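Local atomic coordinates of N-acetylmuramoyl-L-alanine amidase domain-containing protein SAOUHSC_02979 (PDB entry 5T1Q), a protein that probably acts as a secreted cell-wall amidase, represented here by its C-terminal part, which carries a glucosaminidase-like region and a CHAP region. Residues H276-R281 with G313-V318; A297-E302 with I327-S332. One frame throughout, in Å; residues are numbered along the deposited sequence.

Interactions 1 and 2 lie in the CHAP region, their centres about 8 Å apart. Strand 314-321, which supplies one side of interaction 1, runs between the two strands of interaction 2, 298-301 and 327-332; Ala-316 O, 2.7 Å from Val-299 N, marks one probable backbone hydrogen bond between strands 314-321 and 298-301. A single sodium ion joins the two contacts at one end: His-276 O and Glu-302 OE1, 3.4 Å apart, are both its ligands. At the other end His-314 NE2 lies 2.7 Å from Glu-331 OE1, a probable hydrogen bond within what looks like a Cys-His-Glu triad with Cys-253. The sodium ion is 14.1 Å from His-314 NE2, so the two sites are distinct.

Interaction 1: residues H276-R281 with G313-V318; sequences HNWNNR and GHVAFV. With NA (sodium ion), chain E.
The carbonyl O of His-276, a residue whose CB packs 4.1 Å from CA of Gly-313, is one of several oxygens gripping a sodium ion, at 2.2 Å. Asn-280 OD1 binds the same ion at 2.3 Å and Asn-279 OD1 at 2.5 Å, so the ion sits against the first turn of helix 278-284. Two waters and Glu-302 OE1 complete a shell of six oxygens. The metal bond and the hydrogen bond between Asn-279 ND2 and Ser-354 OG fix how the Asn-279 amide is turned; the bond its OD1 takes from Asn-280 N is weak, bent to 131°. The His-276 ring, swung between its own backbone N and carbonyl carbon (chi1 69°), brings ND1 to 3.2 Å from one of the sodium-bound waters.

On the inner side of the helix Trp-278 meets the strand. Its six-membered ring leads: CE3 lies 3.7 Å from Val-315 CG2, with CZ3 a little farther off, and the methyl approaches the indole obliquely. That methyl is the Val-315 branch opposite the backbone N, and the two side chains cross at about a right angle. NE1 is tied to Gly-273 O, which anchors the other end of the indole. His-314 has its CB directed away from the helix, and its side chain touches Cys-253. A histidine at the start of a strand, touching a cysteine at the start of helix 253-262, is the papain-like arrangement expected of a CHAP domain.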
loop_
_atom_site.group_PDB
_atom_site.type_symbol
_atom_site.label_atom_id
_atom_site.label_comp_id
_atom_site.label_asym_id
_atom_site.label_seq_id
_atom_site.Cartn_x
_atom_site.Cartn_y
_atom_site.Cartn_z
ATOM N N HIS A 276 10.847 15.542 -9.630
ATOM C CA HIS A 276 11.201 16.814 -10.240
ATOM C C HIS A 276 12.136 16.689 -11.436
ATOM O O HIS A 276 12.200 17.616 -12.250
ATOM C CB HIS A 276 11.805 17.783 -9.211
ATOM C CG HIS A 276 13.148 17.381 -8.726
ATOM N ND1 HIS A 276 14.291 18.036 -9.113
ATOM C CD2 HIS A 276 13.546 16.362 -7.925
ATOM C CE1 HIS A 276 15.338 17.457 -8.549
ATOM N NE2 HIS A 276 14.917 16.428 -7.841
ATOM N N ASN A 277 12.894 15.588 -11.514
ATOM C CA ASN A 277 13.779 15.365 -12.643
ATOM C C ASN A 277 13.083 14.767 -13.845
ATOM O O ASN A 277 13.708 14.608 -14.878
ATOM C CB ASN A 277 14.929 14.426 -12.265
ATOM C CG ASN A 277 16.032 15.124 -11.515
ATOM O OD1 ASN A 277 16.369 16.269 -11.808
ATOM N ND2 ASN A 277 16.643 14.414 -10.578
ATOM N N TRP A 278 11.804 14.434 -13.723
ATOM C CA TRP A 278 11.104 13.788 -14.837
ATOM C C TRP A 278 11.018 14.626 -16.109
ATOM O O TRP A 278 11.274 14.115 -17.198
ATOM C CB TRP A 278 9.712 13.334 -14.398
ATOM C CG TRP A 278 9.712 12.005 -13.679
ATOM C CD1 TRP A 278 10.610 11.564 -12.765
ATOM C CD2 TRP A 278 8.698 11.001 -13.760
ATOM N NE1 TRP A 278 10.254 10.298 -12.317
ATOM C CE2 TRP A 278 9.074 9.947 -12.902
ATOM C CE3 TRP A 278 7.502 10.891 -14.479
ATOM C CZ2 TRP A 278 8.311 8.794 -12.753
ATOM C CZ3 TRP A 278 6.751 9.727 -14.348
ATOM C CH2 TRP A 278 7.157 8.701 -13.490
ATOM N N ASN A 279 10.685 15.912 -15.969
ATOM C CA ASN A 279 10.516 16.764 -17.143
ATOM C C ASN A 279 11.814 17.011 -17.921
ATOM O O ASN A 279 11.829 16.871 -19.140
ATOM C CB ASN A 279 9.752 18.068 -16.818
ATOM C CG ASN A 279 10.437 18.921 -15.777
ATOM O OD1 ASN A 279 11.243 18.431 -14.971
ATOM N ND2 ASN A 279 10.109 20.199 -15.765
ATOM N N ASN A 280 12.890 17.381 -17.229
ATOM C CA ASN A 280 14.188 17.622 -17.894
ATOM C C ASN A 280 14.802 16.299 -18.410
ATOM O O ASN A 280 15.333 16.254 -19.502
ATOM C CB ASN A 280 15.179 18.372 -16.992
ATOM C CG ASN A 280 15.220 17.819 -15.587
ATOM O OD1 ASN A 280 14.247 17.964 -14.827
ATOM N ND2 ASN A 280 16.324 17.199 -15.217
ATOM N N ARG A 281 14.713 15.216 -17.647
ATOM C CA ARG A 281 15.242 13.964 -18.156
ATOM C C ARG A 281 14.417 13.441 -19.332
ATOM O O ARG A 281 14.992 12.982 -20.313
ATOM C CB ARG A 281 15.341 12.905 -17.072
ATOM C CG ARG A 281 16.424 13.197 -16.043
ATOM C CD ARG A 281 16.724 11.971 -15.205
ATOM N NE ARG A 281 17.638 12.286 -14.119
ATOM C CZ ARG A 281 18.058 11.420 -13.206
ATOM N NH1 ARG A 281 17.682 10.130 -13.237
ATOM N NH2 ARG A 281 18.877 11.840 -12.254
ATOM N N GLY A 313 10.013 17.433 -5.353
ATOM C CA GLY A 313 8.932 17.850 -6.230
ATOM C C GLY A 313 7.848 16.777 -6.186
ATOM O O GLY A 313 7.743 16.017 -5.225
ATOM N N HIS A 314 7.085 16.672 -7.253
ATOM C CA HIS A 314 5.997 15.731 -7.293
ATOM C C HIS A 314 5.617 15.431 -8.724
ATOM O O HIS A 314 5.911 16.214 -9.619
ATOM C CB HIS A 314 4.808 16.340 -6.526
ATOM C CG HIS A 314 3.618 15.451 -6.446
ATOM N ND1 HIS A 314 3.642 14.246 -5.781
ATOM C CD2 HIS A 314 2.356 15.602 -6.908
ATOM C CE1 HIS A 314 2.449 13.673 -5.869
ATOM N NE2 HIS A 314 1.654 14.472 -6.554
ATOM N N VAL A 315 4.991 14.283 -8.938
ATOM C CA VAL A 315 4.494 13.905 -10.243
ATOM C C VAL A 315 3.106 13.270 -10.077
ATOM O O VAL A 315 2.842 12.543 -9.115
ATOM C CB VAL A 315 5.508 13.035 -11.038
ATOM C CG1 VAL A 315 5.717 11.665 -10.394
ATOM C CG2 VAL A 315 5.076 12.873 -12.475
ATOM N N ALA A 316 2.219 13.569 -11.022
ATOM C CA ALA A 316 0.839 13.092 -11.003
ATOM C C ALA A 316 0.400 12.767 -12.412
ATOM O O ALA A 316 1.125 13.051 -13.368
ATOM C CB ALA A 316 -0.074 14.143 -10.399
ATOM N N PHE A 317 -0.770 12.151 -12.538
ATOM C CA PHE A 317 -1.317 11.758 -13.831
ATOM C C PHE A 317 -2.511 12.637 -14.182
ATOM O O PHE A 317 -3.400 12.816 -13.354
ATOM C CB PHE A 317 -1.737 10.283 -13.772
ATOM C CG PHE A 317 -2.339 9.766 -15.055
ATOM C CD1 PHE A 317 -1.529 9.347 -16.089
ATOM C CD2 PHE A 317 -3.712 9.705 -15.226
ATOM C CE1 PHE A 317 -2.066 8.869 -17.280
ATOM C CE2 PHE A 317 -4.263 9.244 -16.419
ATOM C CZ PHE A 317 -3.434 8.815 -17.445
ATOM N N VAL A 318 -2.536 13.189 -15.394
ATOM C CA VAL A 318 -3.646 14.035 -15.832
ATOM C C VAL A 318 -4.848 13.170 -16.280
ATOM O O VAL A 318 -4.808 12.539 -17.340
ATOM C CB VAL A 318 -3.240 14.959 -16.996
ATOM C CG1 VAL A 318 -4.412 15.836 -17.437
ATOM C CG2 VAL A 318 -2.056 15.821 -16.607
HETATM NA NA NA E . 12.944 19.317 -13.424
HETATM O O HOH W 1 14.658 19.485 -11.933
HETATM O O HOH W 2 13.358 21.495 -14.714
#

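Interaction 2: residues A297-E302 with I327-S332; sequences AAVVFE and IVISES. With NA (sodium ion), chain E.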
loop_
_atom_site.group_PDB
_atom_site.type_symbol
_atom_site.label_atom_id
_atom_site.label_comp_id
_atom_site.label_asym_id
_atom_site.label_seq_id
_atom_site.Cartn_x
_atom_site.Cartn_y
_atom_site.Cartn_z
ATOM N N ALA A 297 -1.165 12.720 -19.711
ATOM C CA ALA A 297 0.230 13.021 -19.641
ATOM C C ALA A 297 0.621 12.923 -18.179
ATOM O O ALA A 297 -0.241 12.965 -17.295
ATOM C CB ALA A 297 0.490 14.428 -20.151
ATOM N N ALA A 298 1.908 12.734 -17.928
ATOM C CA ALA A 298 2.441 12.817 -16.570
ATOM C C ALA A 298 2.617 14.323 -16.322
ATOM O O ALA A 298 3.136 15.023 -17.194
ATOM C CB ALA A 298 3.780 12.114 -16.469
ATOM N N VAL A 299 2.160 14.832 -15.182
ATOM C CA VAL A 299 2.318 16.255 -14.885
ATOM C C VAL A 299 3.346 16.409 -13.774
ATOM O O VAL A 299 3.236 15.792 -12.704
ATOM C CB VAL A 299 0.983 16.974 -14.590
ATOM C CG1 VAL A 299 0.214 16.297 -13.468
ATOM C CG2 VAL A 299 1.223 18.444 -14.273
ATOM N N VAL A 300 4.364 17.221 -14.047
ATOM C CA VAL A 300 5.442 17.410 -13.104
ATOM C C VAL A 300 5.415 18.763 -12.391
ATOM O O VAL A 300 5.212 19.802 -13.023
ATOM C CB VAL A 300 6.783 17.274 -13.823
ATOM C CG1 VAL A 300 7.941 17.524 -12.857
ATOM C CG2 VAL A 300 6.884 15.912 -14.492
ATOM N N PHE A 301 5.660 18.696 -11.075
ATOM C CA PHE A 301 5.801 19.825 -10.175
ATOM C C PHE A 301 7.288 19.887 -9.812
ATOM O O PHE A 301 7.831 18.902 -9.268
ATOM C CB PHE A 301 5.048 19.577 -8.849
ATOM C CG PHE A 301 3.542 19.609 -8.953
ATOM C CD1 PHE A 301 2.843 18.531 -9.471
ATOM C CD2 PHE A 301 2.827 20.700 -8.481
ATOM C CE1 PHE A 301 1.456 18.549 -9.542
ATOM C CE2 PHE A 301 1.434 20.732 -8.560
ATOM C CZ PHE A 301 0.749 19.654 -9.071
ATOM N N GLU A 302 7.946 21.021 -10.064
ATOM C CA GLU A 302 9.361 21.183 -9.690
ATOM C C GLU A 302 9.508 21.156 -8.151
ATOM O O GLU A 302 8.525 21.279 -7.417
ATOM C CB GLU A 302 9.939 22.504 -10.239
ATOM C CG GLU A 302 9.929 22.659 -11.770
ATOM C CD GLU A 302 10.949 21.772 -12.488
ATOM O OE1 GLU A 302 11.638 20.960 -11.838
ATOM O OE2 GLU A 302 11.101 21.903 -13.729
ATOM N N ILE A 327 -7.024 21.351 -14.555
ATOM C CA ILE A 327 -6.825 19.918 -14.786
ATOM C C ILE A 327 -7.285 19.104 -13.582
ATOM O O ILE A 327 -7.302 19.602 -12.458
ATOM C CB ILE A 327 -5.327 19.573 -15.079
ATOM C CG1 ILE A 327 -4.425 20.001 -13.917
ATOM C CG2 ILE A 327 -4.861 20.264 -16.345
ATOM C CD1 ILE A 327 -2.967 19.636 -14.062
ATOM N N VAL A 328 -7.655 17.854 -13.841
ATOM C CA VAL A 328 -7.991 16.901 -12.800
ATOM C C VAL A 328 -6.845 15.900 -12.818
ATOM O O VAL A 328 -6.539 15.316 -13.876
ATOM C CB VAL A 328 -9.295 16.164 -13.085
ATOM C CG1 VAL A 328 -9.605 15.188 -11.955
ATOM C CG2 VAL A 328 -10.435 17.154 -13.277
ATOM N N ILE A 329 -6.212 15.702 -11.660
ATOM C CA ILE A 329 -5.080 14.808 -11.551
ATOM C C ILE A 329 -5.314 13.727 -10.504
ATOM O O ILE A 329 -6.093 13.926 -9.579
ATOM C CB ILE A 329 -3.780 15.566 -11.169
ATOM C CG1 ILE A 329 -3.908 16.271 -9.816
ATOM C CG2 ILE A 329 -3.438 16.585 -12.233
ATOM C CD1 ILE A 329 -2.628 16.892 -9.291
ATOM N N SER A 330 -4.625 12.593 -10.668
ATOM C CA SER A 330 -4.636 11.522 -9.693
ATOM C C SER A 330 -3.163 11.306 -9.284
ATOM O O SER A 330 -2.227 11.522 -10.076
ATOM C CB SER A 330 -5.303 10.245 -10.231
ATOM O OG SER A 330 -4.586 9.681 -11.312
ATOM N N GLU A 331 -2.962 10.865 -8.057
ATOM C CA GLU A 331 -1.618 10.753 -7.506
ATOM C C GLU A 331 -1.647 9.834 -6.297
ATOM O O GLU A 331 -2.718 9.455 -5.850
ATOM C CB GLU A 331 -1.153 12.154 -7.100
ATOM C CG GLU A 331 -2.153 12.836 -6.173
ATOM C CD GLU A 331 -2.010 14.338 -6.081
ATOM O OE1 GLU A 331 -0.978 14.899 -6.524
ATOM O OE2 GLU A 331 -2.950 14.974 -5.540
ATOM N N SER A 332 -0.472 9.471 -5.789
ATOM C CA SER A 332 -0.374 8.611 -4.626
ATOM C C SER A 332 0.465 9.268 -3.549
ATOM O O SER A 332 1.302 10.121 -3.830
ATOM C CB SER A 332 0.284 7.282 -4.997
ATOM O OG SER A 332 1.640 7.495 -5.405
HETATM NA NA NA E . 12.944 19.317 -13.424
HETATM O O HOH W 2 13.358 21.495 -14.714
HETATM O O HOH W 1 14.658 19.485 -11.933
#
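Val-299 CG1 and Ile-329 CG2, 3.9 Å apart, form the tight part of this contact. The two strands are next-but-one neighbours in the sheet, with 314-321 between them, and their axes pass 9.0 Å apart at 80°, a strong twist. Their side chains therefore meet above the intervening strand, over Ala-316, whose small methyl leaves the longer branches room to join. Val-299 and Ile-329 cross at about a right angle, methyl against methyl. Val-299 CG1 sits between the backbone N and the carbonyl carbon (chi1 55°), which leaves CG2, the branch opposite N, to reach toward Ile-327 CD1.

Packing is looser around that pair. Val-299 CG2 stands 4.4 Å from Ile-327 CD1, and Ile-329 CD1 comes to the edge of the Phe-301 ring, near its plane, 4.4 Å from CZ. Ile-345 and Tyr-355 cover parts of this apolar cluster.

Glu-302, just past Phe-301, is partly exposed and belongs to the metal site. A bend at chi2 (-72°) turns its carboxylate so that OE1 binds the sodium ion at 2.6 Å, while OE2 accepts a hydrogen bond at 2.5 Å from a water on the same ion. Side-chain contact between the two strands is thus purely apolar, their backbones being linked through strand 314-321, whereas the sodium ion probably keeps the Glu-302 carboxylate ionised at the wetter end.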